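Local atomic coordinates of DUF4847 domain-containing protein (Bacteroides vulgatus, PDB entry 4ZGF), a protein that is of unknown function but binds calcium, and probably adopts a lipocalin-like fold of the calycin group, with benzoic acid held in a pocket of the crystallised protein. Residues A[11-16]-A[103-108]; A[54-59]-A[69-74]; A[4-9]-A[113-118]; A[20-25]-A[121-126]. All coordinates share one frame; numbering follows the deposited sequence. Where two conformers were deposited one is given.

Interaction 1. Residues A[11-16]-A[103-108]; sequences WHVVDF and NEFIEA
Phe16, whose ring meets the helical segment 103-108, gives its backbone N-H to Asp15 OD1 at 2.8 Å, and Tyr31 N grips that same oxygen. The Phe16 bond is bent (140° at the hydrogen) and reaches the carboxylate on its anti side, while Asp15 OD2 is taken by Asn32. From this bracket the Phe16 ring projects to the helix, with CG anti to its own carbonyl carbon (chi1 -64°). Glu104 CG lies over one face toward the rim, a CH-pi contact 4.1 Å from the ring centroid, and the Glu104 carboxylate is stacked nearly parallel to the ring, 13° between planes. A salt bridge to Lys30 and a hydrogen bond to Tyr31 OH hold that carboxylate. In the curled antiparallel sheet, consistent with a calycin-type barrel, the helical segment 103-108 runs almost square to the strand segment 11-16, which carries a classic beta bulge where Val14 and Asp15 both face Gln134. At the rim of the Phe16 ring, Phe105 CA sits in plane, 3.8 Å from CZ, and Ala108 CB is 4.0 Å from CE2. Further back along the strand, Val13 CG2 approaches Phe105 CE1 obliquely at 3.6 Å; the same Phe105 ring meets Phe56 edge-to-face.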
loop_
_atom_site.group_PDB
_atom_site.type_symbol
_atom_site.label_atom_id
_atom_site.label_comp_id
_atom_site.label_asym_id
_atom_site.label_seq_id
_atom_site.Cartn_x
_atom_site.Cartn_y
_atom_site.Cartn_z
ATOM N N TRP A 11 -7.157 0.700 -6.148
ATOM C CA TRP A 11 -5.771 1.033 -5.883
ATOM C C TRP A 11 -4.929 -0.247 -5.898
ATOM O O TRP A 11 -5.232 -1.209 -5.187
ATOM C CB TRP A 11 -5.640 1.740 -4.524
ATOM C CG TRP A 11 -6.139 3.150 -4.467
ATOM C CD1 TRP A 11 -7.232 3.582 -3.788
ATOM C CD2 TRP A 11 -5.557 4.316 -5.080
ATOM N NE1 TRP A 11 -7.352 4.950 -3.897
ATOM C CE2 TRP A 11 -6.329 5.426 -4.677
ATOM C CE3 TRP A 11 -4.470 4.525 -5.938
ATOM C CZ2 TRP A 11 -6.021 6.725 -5.067
ATOM C CZ3 TRP A 11 -4.182 5.821 -6.320
ATOM C CH2 TRP A 11 -4.948 6.892 -5.895
ATOM N N HIS A 12 -3.861 -0.239 -6.697
ATOM C CA HIS A 12 -2.975 -1.368 -6.910
ATOM C C HIS A 12 -1.602 -1.063 -6.336
ATOM O O HIS A 12 -1.089 0.049 -6.519
ATOM C CB HIS A 12 -2.835 -1.622 -8.427
ATOM C CG HIS A 12 -4.094 -1.997 -9.115
ATOM N ND1 HIS A 12 -4.466 -3.305 -9.300
ATOM C CD2 HIS A 12 -5.058 -1.216 -9.659
ATOM C CE1 HIS A 12 -5.601 -3.302 -9.960
ATOM N NE2 HIS A 12 -5.987 -2.062 -10.186
ATOM N N VAL A 13 -0.969 -2.028 -5.665
ATOM C CA VAL A 13 0.329 -1.747 -5.041
ATOM C C VAL A 13 1.417 -1.518 -6.103
ATOM O O VAL A 13 1.580 -2.261 -7.063
ATOM C CB VAL A 13 0.743 -2.916 -4.127
ATOM C CG1 VAL A 13 2.171 -2.778 -3.650
ATOM C CG2 VAL A 13 -0.184 -2.980 -2.936
ATOM N N VAL A 14 2.172 -0.443 -5.850
ATOM C CA VAL A 14 3.408 -0.143 -6.589
ATOM C C VAL A 14 4.596 -0.747 -5.846
ATOM O O VAL A 14 5.306 -1.604 -6.384
ATOM C CB VAL A 14 3.560 1.369 -6.830
ATOM C CG1 VAL A 14 4.885 1.677 -7.517
ATOM C CG2 VAL A 14 2.393 1.905 -7.630
ATOM N N ASP A 15 4.857 -0.305 -4.609
ATOM C CA ASP A 15 5.965 -0.867 -3.808
ATOM C C ASP A 15 5.802 -0.349 -2.383
ATOM O O ASP A 15 4.935 0.497 -2.080
ATOM C CB ASP A 15 7.342 -0.440 -4.401
ATOM C CG ASP A 15 8.489 -1.431 -4.200
ATOM O OD1 ASP A 15 8.448 -2.226 -3.237
ATOM O OD2 ASP A 15 9.446 -1.345 -5.016
ATOM N N PHE A 16 6.661 -0.907 -1.540
ATOM C CA PHE A 16 6.910 -0.420 -0.176
ATOM C C PHE A 16 8.148 0.438 -0.233
ATOM O O PHE A 16 9.107 0.078 -0.903
ATOM C CB PHE A 16 7.127 -1.614 0.756
ATOM C CG PHE A 16 5.931 -2.520 0.906
ATOM C CD1 PHE A 16 5.688 -3.529 -0.009
ATOM C CD2 PHE A 16 5.055 -2.396 1.984
ATOM C CE1 PHE A 16 4.591 -4.383 0.118
ATOM C CE2 PHE A 16 3.976 -3.259 2.131
ATOM C CZ PHE A 16 3.753 -4.245 1.212
ATOM N N ASN A 103 1.481 -10.389 5.306
ATOM C CA ASN A 103 1.707 -9.833 6.634
ATOM C C ASN A 103 2.331 -8.429 6.511
ATOM O O ASN A 103 1.961 -7.514 7.243
ATOM C CB ASN A 103 2.623 -10.759 7.447
ATOM C CG ASN A 103 2.045 -12.160 7.669
ATOM O OD1 ASN A 103 0.879 -12.423 7.420
ATOM N ND2 ASN A 103 2.906 -13.080 8.087
ATOM N N GLU A 104 3.258 -8.264 5.570
ATOM C CA GLU A 104 3.887 -6.980 5.342
ATOM C C GLU A 104 2.842 -5.926 4.898
ATOM O O GLU A 104 2.852 -4.775 5.359
ATOM C CB GLU A 104 5.007 -7.150 4.323
ATOM C CG GLU A 104 5.811 -5.906 4.081
ATOM C CD GLU A 104 6.976 -6.138 3.147
ATOM O OE1 GLU A 104 6.994 -7.127 2.399
ATOM O OE2 GLU A 104 7.884 -5.309 3.146
ATOM N N PHE A 105 1.968 -6.324 3.972
ATOM C CA PHE A 105 0.926 -5.427 3.479
ATOM C C PHE A 105 -0.058 -5.041 4.586
ATOM O O PHE A 105 -0.409 -3.864 4.773
ATOM C CB PHE A 105 0.209 -6.102 2.313
ATOM C CG PHE A 105 -0.902 -5.292 1.727
ATOM C CD1 PHE A 105 -0.654 -4.295 0.815
ATOM C CD2 PHE A 105 -2.228 -5.483 2.152
ATOM C CE1 PHE A 105 -1.688 -3.548 0.242
ATOM C CE2 PHE A 105 -3.261 -4.743 1.586
ATOM C CZ PHE A 105 -2.979 -3.775 0.629
ATOM N N ILE A 106 -0.537 -6.053 5.315
ATOM C CA ILE A 106 -1.511 -5.822 6.374
ATOM C C ILE A 106 -0.917 -4.920 7.463
ATOM O O ILE A 106 -1.594 -4.011 7.950
ATOM C CB ILE A 106 -2.016 -7.191 6.928
ATOM C CG1 ILE A 106 -2.860 -7.903 5.864
ATOM C CG2 ILE A 106 -2.826 -7.010 8.206
ATOM C CD1 ILE A 106 -3.022 -9.409 6.140
ATOM N N GLU A 107 0.345 -5.133 7.808
ATOM C CA GLU A 107 0.982 -4.288 8.797
ATOM C C GLU A 107 1.100 -2.849 8.302
ATOM O O GLU A 107 0.825 -1.902 9.047
ATOM C CB GLU A 107 2.345 -4.873 9.154
ATOM C CG GLU A 107 3.077 -4.158 10.277
ATOM C CD GLU A 107 2.510 -4.385 11.731
ATOM O OE1 GLU A 107 1.410 -4.997 12.039
ATOM O OE2 GLU A 107 3.157 -3.774 12.603
ATOM N N ALA A 108 1.483 -2.645 7.039
ATOM C CA ALA A 108 1.566 -1.289 6.508
ATOM C C ALA A 108 0.221 -0.588 6.569
ATOM O O ALA A 108 0.140 0.597 6.919
ATOM C CB ALA A 108 2.119 -1.296 5.086
#

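Interaction 2. Residues A[54-59]-A[69-74]; sequences HGFNIT and SIQNGT. With ACT (acetate ion), chain J.
Phe56 lays one ring face over Ile70: CB of Ile70 stands 3.9 Å from the ring centroid and 13° off its normal, a CH-pi contact. Ile70 CG1 stands between the backbone N and the carbonyl carbon (chi1 64°), leaving CG2 anti to the carbonyl carbon, where it meets Phe56 CG at 3.8 Å. Gln71 comes from another direction, its CG lying in the ring plane at the edge, 3.8 Å from Phe56 CE1. Its amide is turned 39° from the ring, with OE1 bonded to Thr99 OG1. At the open end of the hairpin of strands 57-60 and 65-70, Asn57 and Ser69 form an antiparallel hydrogen-bonded pair: Asn57 N to Ser69 O at 3.1 Å and Ser69 N to Asn57 O at 2.9 Å. Phe56 CA adds a CA-H...O contact to the same Ser69 O, and a type II turn from Ile70 to Gly73 then leads the chain into strand 73-82. One water links Gly55 O to Ser69 OG. At the far end, His54 ND1 donates at 2.7 Å, nearly straight, to OXT of an acetate ion probably from the crystallisation liquor, with the oxygen at the ring edge. The chemistry is thus divided: hydrogen bonds fix the strand register, whereas Ile70 and Gln71 meet the Phe56 ring mainly through carbon, over its face and at its edge.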
loop_
_atom_site.group_PDB
_atom_site.type_symbol
_atom_site.label_atom_id
_atom_site.label_comp_id
_atom_site.label_asym_id
_atom_site.label_seq_id
_atom_site.Cartn_x
_atom_site.Cartn_y
_atom_site.Cartn_z
ATOM N N HIS A 54 2.372 -6.976 -6.909
ATOM C CA HIS A 54 1.598 -6.298 -7.928
ATOM C C HIS A 54 0.162 -6.816 -8.029
ATOM O O HIS A 54 -0.713 -6.100 -8.528
ATOM C CB HIS A 54 2.273 -6.384 -9.288
ATOM C CG HIS A 54 3.517 -5.581 -9.382
ATOM N ND1 HIS A 54 4.439 -5.828 -10.372
ATOM C CD2 HIS A 54 3.980 -4.520 -8.687
ATOM C CE1 HIS A 54 5.424 -4.961 -10.288
ATOM N NE2 HIS A 54 5.186 -4.156 -9.279
ATOM N N GLY A 55 -0.073 -8.043 -7.558
ATOM C CA GLY A 55 -1.423 -8.570 -7.468
ATOM C C GLY A 55 -2.243 -8.028 -6.313
ATOM O O GLY A 55 -3.429 -8.367 -6.201
ATOM N N PHE A 56 -1.653 -7.216 -5.446
ATOM C CA PHE A 56 -2.356 -6.707 -4.265
ATOM C C PHE A 56 -3.103 -5.428 -4.622
ATOM O O PHE A 56 -2.537 -4.491 -5.189
ATOM C CB PHE A 56 -1.376 -6.408 -3.125
ATOM C CG PHE A 56 -0.670 -7.591 -2.520
ATOM C CD1 PHE A 56 -0.806 -8.882 -2.980
ATOM C CD2 PHE A 56 0.152 -7.388 -1.417
ATOM C CE1 PHE A 56 -0.130 -9.927 -2.378
ATOM C CE2 PHE A 56 0.793 -8.440 -0.807
ATOM C CZ PHE A 56 0.646 -9.725 -1.272
ATOM N N ASN A 57 -4.391 -5.382 -4.264
ATOM C CA ASN A 57 -5.193 -4.201 -4.553
ATOM C C ASN A 57 -6.260 -4.026 -3.464
ATOM O O ASN A 57 -6.592 -4.963 -2.726
ATOM C CB ASN A 57 -5.770 -4.256 -5.984
ATOM C CG ASN A 57 -6.650 -5.448 -6.242
ATOM O OD1 ASN A 57 -7.824 -5.440 -5.913
ATOM N ND2 ASN A 57 -6.096 -6.492 -6.788
ATOM N N ILE A 58 -6.762 -2.803 -3.393
ATOM C CA ILE A 58 -7.756 -2.420 -2.406
ATOM C C ILE A 58 -8.683 -1.389 -3.019
ATOM O O ILE A 58 -8.256 -0.534 -3.784
ATOM C CB ILE A 58 -7.053 -1.896 -1.101
ATOM C CG1 ILE A 58 -8.054 -1.656 0.046
ATOM C CG2 ILE A 58 -6.198 -0.677 -1.374
ATOM C CD1 ILE A 58 -7.378 -1.490 1.391
ATOM N N THR A 59 -9.969 -1.471 -2.655
ATOM C CA THR A 59 -10.975 -0.537 -3.111
ATOM C C THR A 59 -11.713 0.002 -1.881
ATOM O O THR A 59 -12.381 -0.745 -1.165
ATOM C CB THR A 59 -11.948 -1.204 -4.089
ATOM O OG1 THR A 59 -11.203 -1.730 -5.197
ATOM C CG2 THR A 59 -12.970 -0.232 -4.606
ATOM N N SER A 69 -7.715 -7.557 -2.333
ATOM C CA SER A 69 -7.265 -8.887 -2.724
ATOM C C SER A 69 -5.770 -8.994 -2.537
ATOM O O SER A 69 -5.035 -8.157 -3.059
ATOM C CB SER A 69 -7.634 -9.116 -4.176
ATOM O OG SER A 69 -7.341 -10.445 -4.555
ATOM N N ILE A 70 -5.339 -10.013 -1.784
ATOM C CA ILE A 70 -3.920 -10.294 -1.567
ATOM C C ILE A 70 -3.713 -11.812 -1.716
ATOM O O ILE A 70 -4.577 -12.497 -2.283
ATOM C CB ILE A 70 -3.401 -9.695 -0.237
ATOM C CG1 ILE A 70 -4.077 -10.337 0.990
ATOM C CG2 ILE A 70 -3.585 -8.178 -0.194
ATOM C CD1 ILE A 70 -3.566 -9.801 2.326
ATOM N N GLN A 71 -2.588 -12.378 -1.291
ATOM C CA GLN A 71 -2.425 -13.800 -1.498
ATOM C C GLN A 71 -3.516 -14.543 -0.732
ATOM O O GLN A 71 -3.884 -14.182 0.386
ATOM C CB GLN A 71 -1.042 -14.278 -1.060
ATOM C CG GLN A 71 0.078 -13.695 -1.896
ATOM C CD GLN A 71 1.463 -14.118 -1.435
ATOM O OE1 GLN A 71 2.007 -13.545 -0.443
ATOM N NE2 GLN A 71 2.077 -15.048 -2.110
ATOM N N ASN A 72 -4.040 -15.602 -1.357
ATOM C CA ASN A 72 -5.054 -16.475 -0.745
ATOM C C ASN A 72 -6.452 -15.929 -0.605
ATOM O O ASN A 72 -7.336 -16.659 -0.160
ATOM C CB ASN A 72 -4.629 -17.049 0.609
ATOM C CG ASN A 72 -3.434 -17.923 0.522
ATOM O OD1 ASN A 72 -3.335 -18.744 -0.417
ATOM N ND2 ASN A 72 -2.526 -17.779 1.456
ATOM N N GLY A 73 -6.694 -14.713 -0.960
ATOM C CA GLY A 73 -8.071 -14.234 -0.870
ATOM C C GLY A 73 -8.203 -12.769 -0.498
ATOM O O GLY A 73 -7.293 -11.928 -0.548
ATOM N N THR A 74 -9.384 -12.472 -0.039
ATOM C CA THR A 74 -9.758 -11.104 0.183
ATOM C C THR A 74 -9.459 -10.616 1.588
ATOM O O THR A 74 -9.471 -11.348 2.579
ATOM C CB THR A 74 -11.216 -10.856 -0.102
ATOM O OG1 THR A 74 -11.993 -11.651 0.781
ATOM C CG2 THR A 74 -11.534 -11.161 -1.546
HETATM C C ACT J . 4.876 -8.095 -12.874
HETATM O O ACT J . 4.564 -8.972 -13.736
HETATM O OXT ACT J . 4.124 -7.903 -12.025
HETATM C CH3 ACT J . 6.176 -7.329 -12.962
HETATM O O HOH W 1 -4.672 -10.582 -5.453
#

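Interaction 3. Residues A[4-9]-A[113-118]; sequences EIFASG and IFYQGD
Ile5 and Asp118 bring their CA atoms to 6.9 Å, with no hydrogen bond between the two backbones: helix 2-6 ends beside strand 114-117, and Ala7 is the first residue to leave helical geometry. The helix thereby packs its last turn against the curled antiparallel sheet of what is probably a lipocalin-like calycin fold. An edge-to-face (T-shaped) aromatic pair carries the contact. Phe6 drives its CE1 edge at the middle of one Tyr115 face, with the ring centroids 4.9 Å apart and the planes at 78°. The Tyr115 CB bond points to the helical segment, and CG sits between the backbone N and the carbonyl carbon (chi1 73°). Phe6 is further enclosed by Phe60, also edge-to-face, and by Trp79. The Tyr115 side chain lies about 6 Å from those of Asp82 and Asp85, which bind calcium, so the pair borders that site without belonging to it. Ile5 sets CG2 obliquely against Tyr115 CE1 and brings CD1 to 3.4 Å from Gly117 CA, tight for two carbons but doubtful because Ile5 has two conformers; the backbone angles of Gly117 by themselves call for glycine. Past the helix, Ser8 OG donates to Ile5 O at 2.7 Å from above the carbonyl plane. A water then spans to the residue after the strand, donating to Ser8 OG at 3.2 Å and to Asp118 O at 3.0 Å.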
loop_
_atom_site.group_PDB
_atom_site.type_symbol
_atom_site.label_atom_id
_atom_site.label_comp_id
_atom_site.label_asym_id
_atom_site.label_seq_id
_atom_site.Cartn_x
_atom_site.Cartn_y
_atom_site.Cartn_z
ATOM N N GLU A 4 -12.726 11.897 -2.386
ATOM C CA GLU A 4 -12.212 12.233 -3.677
ATOM C C GLU A 4 -10.864 11.580 -3.970
ATOM O O GLU A 4 -10.611 11.289 -5.152
ATOM C CB GLU A 4 -12.219 13.741 -3.870
ATOM C CG GLU A 4 -13.641 14.308 -3.956
ATOM C CD GLU A 4 -13.684 15.816 -3.961
ATOM O OE1 GLU A 4 -12.945 16.438 -4.753
ATOM O OE2 GLU A 4 -14.470 16.371 -3.185
ATOM N N ILE A 5 -10.053 11.269 -2.921
ATOM C CA ILE A 5 -8.812 10.492 -3.126
ATOM C C ILE A 5 -9.015 8.998 -2.820
ATOM O O ILE A 5 -8.635 8.133 -3.615
ATOM C CB ILE A 5 -7.575 11.070 -2.395
ATOM C CG1 ILE A 5 -6.358 10.163 -2.543
ATOM C CG2 ILE A 5 -7.818 11.382 -0.941
ATOM C CD1 ILE A 5 -4.991 10.842 -2.426
ATOM N N PHE A 6 -9.596 8.670 -1.684
ATOM C CA PHE A 6 -9.689 7.242 -1.325
ATOM C C PHE A 6 -10.622 6.455 -2.245
ATOM O O PHE A 6 -10.233 5.363 -2.678
ATOM C CB PHE A 6 -10.078 7.054 0.146
ATOM C CG PHE A 6 -8.919 7.283 1.070
ATOM C CD1 PHE A 6 -8.575 8.554 1.524
ATOM C CD2 PHE A 6 -8.139 6.230 1.451
ATOM C CE1 PHE A 6 -7.470 8.738 2.346
ATOM C CE2 PHE A 6 -7.035 6.405 2.266
ATOM C CZ PHE A 6 -6.693 7.661 2.699
ATOM N N ALA A 7 -11.812 6.992 -2.518
ATOM C CA ALA A 7 -12.853 6.237 -3.227
ATOM C C ALA A 7 -12.872 6.582 -4.719
ATOM O O ALA A 7 -13.913 6.865 -5.314
ATOM C CB ALA A 7 -14.210 6.482 -2.570
ATOM N N SER A 8 -11.700 6.577 -5.324
ATOM C CA SER A 8 -11.463 7.030 -6.684
ATOM C C SER A 8 -11.154 5.921 -7.673
ATOM O O SER A 8 -10.574 6.187 -8.751
ATOM C CB SER A 8 -10.325 8.021 -6.648
ATOM O OG SER A 8 -9.155 7.382 -6.142
ATOM N N GLY A 9 -11.511 4.701 -7.316
ATOM C CA GLY A 9 -11.211 3.533 -8.156
ATOM C C GLY A 9 -10.243 2.597 -7.443
ATOM O O GLY A 9 -9.612 2.944 -6.448
ATOM N N ILE A 113 -1.254 6.080 9.249
ATOM C CA ILE A 113 -1.953 7.172 9.907
ATOM C C ILE A 113 -1.956 8.452 9.097
ATOM O O ILE A 113 -2.814 9.296 9.333
ATOM C CB ILE A 113 -1.474 7.355 11.322
ATOM C CG1 ILE A 113 -2.474 8.111 12.169
ATOM C CG2 ILE A 113 -0.128 7.935 11.351
ATOM C CD1 ILE A 113 -2.225 7.909 13.667
ATOM N N PHE A 114 -1.011 8.625 8.163
ATOM C CA PHE A 114 -0.952 9.783 7.300
ATOM C C PHE A 114 -1.106 9.350 5.847
ATOM O O PHE A 114 -0.647 8.267 5.474
ATOM C CB PHE A 114 0.386 10.509 7.462
ATOM C CG PHE A 114 0.666 10.952 8.862
ATOM C CD1 PHE A 114 -0.184 11.827 9.516
ATOM C CD2 PHE A 114 1.756 10.444 9.561
ATOM C CE1 PHE A 114 0.060 12.231 10.810
ATOM C CE2 PHE A 114 1.993 10.863 10.859
ATOM C CZ PHE A 114 1.149 11.726 11.466
ATOM N N TYR A 115 -1.707 10.212 5.044
ATOM C CA TYR A 115 -1.769 9.955 3.615
ATOM C C TYR A 115 -1.437 11.195 2.824
ATOM O O TYR A 115 -1.539 12.323 3.305
ATOM C CB TYR A 115 -3.166 9.420 3.190
ATOM C CG TYR A 115 -4.271 10.458 3.201
ATOM C CD1 TYR A 115 -4.516 11.246 2.079
ATOM C CD2 TYR A 115 -5.040 10.680 4.327
ATOM C CE1 TYR A 115 -5.480 12.232 2.092
ATOM C CE2 TYR A 115 -6.032 11.654 4.339
ATOM C CZ TYR A 115 -6.244 12.453 3.236
ATOM O OH TYR A 115 -7.216 13.431 3.256
ATOM N N GLN A 116 -1.048 10.967 1.572
ATOM C CA GLN A 116 -1.012 12.036 0.593
ATOM C C GLN A 116 -1.220 11.393 -0.770
ATOM O O GLN A 116 -1.007 10.195 -0.963
ATOM C CB GLN A 116 0.303 12.825 0.641
ATOM C CG GLN A 116 1.550 12.037 0.286
ATOM C CD GLN A 116 2.818 12.873 0.460
ATOM O OE1 GLN A 116 2.937 13.962 -0.141
ATOM N NE2 GLN A 116 3.754 12.397 1.268
ATOM N N GLY A 117 -1.638 12.164 -1.734
ATOM C CA GLY A 117 -1.728 11.637 -3.079
ATOM C C GLY A 117 -2.431 12.541 -4.009
ATOM O O GLY A 117 -2.681 13.704 -3.696
ATOM N N ASP A 118 -2.711 11.996 -5.196
ATOM C CA ASP A 118 -3.177 12.782 -6.327
ATOM C C ASP A 118 -3.982 11.869 -7.243
ATOM O O ASP A 118 -4.351 10.753 -6.849
ATOM C CB ASP A 118 -2.035 13.557 -7.036
ATOM C CG ASP A 118 -0.928 12.686 -7.579
ATOM O OD1 ASP A 118 -1.210 11.552 -8.008
ATOM O OD2 ASP A 118 0.219 13.224 -7.659
HETATM O O HOH W 2 -6.941 9.265 -7.364
#

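Interaction 4. Residues A[20-25]-A[121-126]; sequences ANWDKR and VLLLAP
Trp22 spreads its indole over strand 121-125 from the tight connection between the antiparallel strands 11-21 and 26-29, a 3-10 turn in which Lys24 N bonds Asn21 O and Arg25 N bonds Trp22 O. Trp22 CG is anti to the backbone N (chi1 -178°), and the far end of the indole reaches the strand. Ala125 CB sits over the six-membered ring, 3.6 Å from its centroid and 12° off the normal, a CH-pi contact. The rim works differently: Trp22 CZ3 touches Leu123 CB at 3.8 Å, and CH2 lies 3.6 Å from Leu123 O, which is at the ring edge near its plane. On the indole's polar side, NE1 is bonded to a hexaethylene glycol molecule, probably from the crystallisation liquor. Arg25 has left-handed backbone angles, and its CG stands between the backbone N and the carbonyl carbon, a crowded position. Its CB packs on Leu123 CD2 at 3.9 Å; beyond, the chain bends at chi3 (-78°), which turns NE aside from the extended line. The Arg25 and Val121 side chains cross obliquely, while NH1 makes a salt bridge with Asp118 OD2. Val121 also lines the benzoic acid pocket, and it meets the arginine through a single branch: CG2, 3.6 Å from Arg25 NH2.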
loop_
_atom_site.group_PDB
_atom_site.type_symbol
_atom_site.label_atom_id
_atom_site.label_comp_id
_atom_site.label_asym_id
_atom_site.label_seq_id
_atom_site.Cartn_x
_atom_site.Cartn_y
_atom_site.Cartn_z
ATOM N N ALA A 20 12.230 7.217 3.889
ATOM C CA ALA A 20 11.354 8.194 3.281
ATOM C C ALA A 20 11.716 9.613 3.639
ATOM O O ALA A 20 12.225 9.898 4.750
ATOM C CB ALA A 20 9.906 7.962 3.671
ATOM N N ASN A 21 11.420 10.502 2.709
ATOM C CA ASN A 21 11.330 11.957 2.965
ATOM C C ASN A 21 9.882 12.306 2.690
ATOM O O ASN A 21 9.493 12.660 1.573
ATOM C CB ASN A 21 12.282 12.738 2.081
ATOM C CG ASN A 21 12.346 14.209 2.418
ATOM O OD1 ASN A 21 11.682 14.686 3.293
ATOM N ND2 ASN A 21 13.202 14.928 1.759
ATOM N N TRP A 22 9.052 12.155 3.716
ATOM C CA TRP A 22 7.608 12.252 3.566
ATOM C C TRP A 22 7.164 13.601 3.024
ATOM O O TRP A 22 6.289 13.673 2.150
ATOM C CB TRP A 22 6.958 11.941 4.918
ATOM C CG TRP A 22 5.476 11.955 4.911
ATOM C CD1 TRP A 22 4.669 12.813 5.594
ATOM C CD2 TRP A 22 4.593 11.033 4.245
ATOM N NE1 TRP A 22 3.351 12.482 5.413
ATOM C CE2 TRP A 22 3.276 11.405 4.571
ATOM C CE3 TRP A 22 4.782 9.952 3.390
ATOM C CZ2 TRP A 22 2.160 10.724 4.068
ATOM C CZ3 TRP A 22 3.672 9.286 2.885
ATOM C CH2 TRP A 22 2.381 9.678 3.203
ATOM N N ASP A 23 7.811 14.664 3.547
ATOM C CA ASP A 23 7.541 16.051 3.131
ATOM C C ASP A 23 7.537 16.118 1.585
ATOM O O ASP A 23 6.764 16.892 0.989
ATOM C CB ASP A 23 8.607 17.056 3.659
ATOM C CG ASP A 23 8.477 17.461 5.141
ATOM O OD1 ASP A 23 7.482 17.114 5.821
ATOM O OD2 ASP A 23 9.432 18.192 5.589
ATOM N N LYS A 24 8.494 15.426 0.947
ATOM C CA LYS A 24 8.765 15.493 -0.485
ATOM C C LYS A 24 8.297 14.243 -1.251
ATOM O O LYS A 24 8.682 14.027 -2.391
ATOM C CB LYS A 24 10.258 15.812 -0.736
ATOM C CG LYS A 24 10.666 17.156 -0.149
ATOM C CD LYS A 24 12.064 17.624 -0.562
ATOM C CE LYS A 24 12.431 18.946 0.099
ATOM N NZ LYS A 24 13.883 19.272 -0.070
ATOM N N ARG A 25 7.448 13.422 -0.632
ATOM C CA ARG A 25 6.879 12.214 -1.275
ATOM C C ARG A 25 7.931 11.389 -1.988
ATOM O O ARG A 25 7.737 10.907 -3.104
ATOM C CB ARG A 25 5.632 12.503 -2.131
ATOM C CG ARG A 25 5.682 13.682 -3.011
ATOM C CD ARG A 25 4.342 13.911 -3.677
ATOM N NE ARG A 25 4.104 13.028 -4.786
ATOM C CZ ARG A 25 2.995 12.994 -5.540
ATOM N NH1 ARG A 25 1.872 13.595 -5.180
ATOM N NH2 ARG A 25 3.047 12.344 -6.693
ATOM N N VAL A 121 -1.621 8.566 -7.674
ATOM C CA VAL A 121 -0.981 7.821 -6.602
ATOM C C VAL A 121 -1.635 8.104 -5.243
ATOM O O VAL A 121 -2.185 9.172 -4.991
ATOM C CB VAL A 121 0.571 8.051 -6.505
ATOM C CG1 VAL A 121 1.275 7.580 -7.787
ATOM C CG2 VAL A 121 0.916 9.482 -6.133
ATOM N N LEU A 122 -1.489 7.130 -4.389
ATOM C CA LEU A 122 -1.879 7.197 -2.963
ATOM C C LEU A 122 -0.713 6.665 -2.159
ATOM O O LEU A 122 -0.232 5.552 -2.431
ATOM C CB LEU A 122 -3.143 6.361 -2.703
ATOM C CG LEU A 122 -3.595 6.301 -1.249
ATOM C CD1 LEU A 122 -4.002 7.651 -0.699
ATOM C CD2 LEU A 122 -4.734 5.293 -1.133
ATOM N N LEU A 123 -0.269 7.445 -1.178
ATOM C CA LEU A 123 0.826 7.050 -0.267
ATOM C C LEU A 123 0.261 7.008 1.150
ATOM O O LEU A 123 -0.398 7.967 1.571
ATOM C CB LEU A 123 2.003 8.038 -0.294
ATOM C CG LEU A 123 2.854 8.137 -1.560
ATOM C CD1 LEU A 123 2.105 8.720 -2.729
ATOM C CD2 LEU A 123 4.063 9.012 -1.250
ATOM N N LEU A 124 0.549 5.913 1.865
ATOM C CA LEU A 124 0.114 5.751 3.247
ATOM C C LEU A 124 1.324 5.517 4.138
ATOM O O LEU A 124 2.095 4.584 3.882
ATOM C CB LEU A 124 -0.811 4.556 3.397
ATOM C CG LEU A 124 -2.060 4.533 2.503
ATOM C CD1 LEU A 124 -2.860 3.262 2.770
ATOM C CD2 LEU A 124 -2.953 5.774 2.693
ATOM N N ALA A 125 1.485 6.332 5.182
ATOM C CA ALA A 125 2.659 6.280 6.071
ATOM C C ALA A 125 2.235 6.061 7.511
ATOM O O ALA A 125 1.206 6.594 7.950
ATOM C CB ALA A 125 3.453 7.588 6.005
ATOM N N PRO A 126 3.091 5.388 8.271
ATOM C CA PRO A 126 2.871 5.250 9.719
ATOM C C PRO A 126 3.349 6.496 10.480
ATOM O O PRO A 126 3.896 7.439 9.898
ATOM C CB PRO A 126 3.719 4.024 10.051
ATOM C CG PRO A 126 4.904 4.172 9.142
ATOM C CD PRO A 126 4.337 4.716 7.860
#

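How the interactions relate
All four contacts reach one curled antiparallel sheet. Interactions 1 and 2 have centres about 9 Å apart and lie on neighbouring strands 11-21 and 57-60, tied by Trp11 O to Ile58 N and Val13 N to Phe56 O. Interactions 3 and 4, about 12 Å apart, join through the hairpin of strands 114-117 and 121-125. Trp11 of interaction 1 packs on Val121 and Leu122 of interaction 4 and bonds Phe6 O through NE1. Interactions 2 and 4 are farthest apart, about 21 Å between centres, on opposite sides of the chain's centre. Along the chain, 2 nests inside 1 and 1 inside 3, whereas 4 crosses 1 and 3: early and late parts pack together in one sheet-based fold.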